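Putative exported protein (PDB 4JGB) probably binds NAD or NADP through a Rossmann-type fold and may act as an oxidoreductase on CH-NH donors, with that nucleotide as acceptor. Local coordinates at residues Gly202-Arg206 against Gln207-Ala211. Numbering follows the deposited sequence.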
# COMPACT_ATOMS: atom_id res chain seq x y z
N GLY A 202 13.43 -2.92 0.63
CA GLY A 202 13.07 -4.14 -0.08
C GLY A 202 13.22 -5.42 0.75
O GLY A 202 13.84 -6.40 0.31
N ARG A 203 12.64 -5.42 1.96
CA ARG A 203 12.67 -6.62 2.79
C ARG A 203 11.60 -7.64 2.35
O ARG A 203 11.73 -8.84 2.65
CB ARG A 203 12.54 -6.29 4.28
CG ARG A 203 13.81 -5.77 4.95
CD ARG A 203 13.51 -5.23 6.35
NE ARG A 203 13.16 -6.33 7.23
CZ ARG A 203 12.18 -6.32 8.13
NH1 ARG A 203 11.41 -5.23 8.33
NH2 ARG A 203 11.98 -7.42 8.85
N PHE A 204 10.61 -7.19 1.58
CA PHE A 204 9.41 -7.99 1.31
C PHE A 204 9.08 -7.95 -0.18
O PHE A 204 7.96 -7.61 -0.55
CB PHE A 204 8.22 -7.43 2.14
CG PHE A 204 8.45 -7.47 3.64
CD1 PHE A 204 8.43 -8.69 4.32
CD2 PHE A 204 8.69 -6.31 4.36
CE1 PHE A 204 8.66 -8.76 5.69
CE2 PHE A 204 8.92 -6.37 5.73
CZ PHE A 204 8.90 -7.59 6.41
N ILE A 205 10.08 -8.27 -1.01
CA ILE A 205 9.95 -8.25 -2.47
C ILE A 205 9.11 -9.44 -2.90
O ILE A 205 9.38 -10.58 -2.50
CB ILE A 205 11.34 -8.30 -3.17
CG1 ILE A 205 12.19 -7.09 -2.76
CG2 ILE A 205 11.21 -8.40 -4.71
CD1 ILE A 205 11.63 -5.74 -3.16
N ARG A 206 8.07 -9.15 -3.67
CA ARG A 206 7.07 -10.12 -4.09
C ARG A 206 6.43 -10.87 -2.91
O ARG A 206 6.10 -12.03 -3.03
CB ARG A 206 7.63 -11.07 -5.17
CG ARG A 206 7.76 -10.37 -6.52
CD ARG A 206 8.30 -11.32 -7.58
NE ARG A 206 9.70 -11.66 -7.31
CZ ARG A 206 10.73 -10.86 -7.56
NH1 ARG A 206 10.54 -9.64 -8.07
NH2 ARG A 206 11.97 -11.26 -7.27
N GLN A 207 6.25 -10.17 -1.79
CA GLN A 207 5.66 -10.76 -0.60
C GLN A 207 4.62 -9.80 -0.07
O GLN A 207 4.67 -8.59 -0.36
CB GLN A 207 6.74 -11.02 0.49
CG GLN A 207 7.79 -12.06 0.11
CD GLN A 207 8.86 -12.30 1.19
OE1 GLN A 207 9.07 -11.47 2.05
NE2 GLN A 207 9.53 -13.46 1.12
N ALA A 208 3.68 -10.34 0.69
CA ALA A 208 2.84 -9.53 1.58
C ALA A 208 3.75 -9.04 2.70
O ALA A 208 4.79 -9.68 3.00
CB ALA A 208 1.69 -10.36 2.14
N ALA A 209 3.35 -7.93 3.31
CA ALA A 209 4.10 -7.29 4.37
C ALA A 209 3.08 -6.61 5.24
O ALA A 209 2.05 -6.16 4.73
CB ALA A 209 5.02 -6.22 3.78
N THR A 210 3.39 -6.44 6.51
CA THR A 210 2.49 -5.74 7.45
C THR A 210 3.30 -5.20 8.63
O THR A 210 4.43 -5.67 8.88
CB THR A 210 1.42 -6.70 7.99
OG1 THR A 210 0.32 -5.95 8.51
CG2 THR A 210 2.00 -7.64 9.10
N ALA A 211 2.72 -4.25 9.36
CA ALA A 211 3.34 -3.64 10.54
C ALA A 211 2.29 -3.51 11.64
O ALA A 211 1.09 -3.35 11.36
CB ALA A 211 3.93 -2.27 10.20
O HOH W 1 10.74 -11.59 3.97
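Phe-204 and Gln-207 are the ends of a type II beta turn in the loop between helix 188-201 and strand 207-212, the latter next to strand 150-155 in the mixed sheet of this Rossmann-like fold. The backbone bond that closes the turn is weak: Gln-207 N reaches Phe-204 O over 3.3 Å at an N-H...O angle of 143°. Phe-204 O also accepts a hydrogen bond from Thr-152 OG1, and the side chain of Glu-198 takes up the amides of Arg-203 and Phe-204, tying the loop back to its helix.

The apolar part rests on the buried Phe-204 ring. With its CG beside the backbone N (chi1 -60°), the ring turns over the strand; Ala-209 CA lies over one face, and Ala-209 CB lies 3.7 Å from Phe-204 CG. Arg-203 CB packs against the opposite face, 3.8 Å above the plane and offset toward the rim.

Gln-207 approaches from the edge, its side chain crossing that of Phe-204 at about a right angle with amide and ring planes 43° apart. Its OE1 lies near the ring plane, 3.6 Å from Phe-204 CD1. One water donates to both Gln-207 OE1, at a short 2.5 Å, and Arg-203 O, at 3.2 Å.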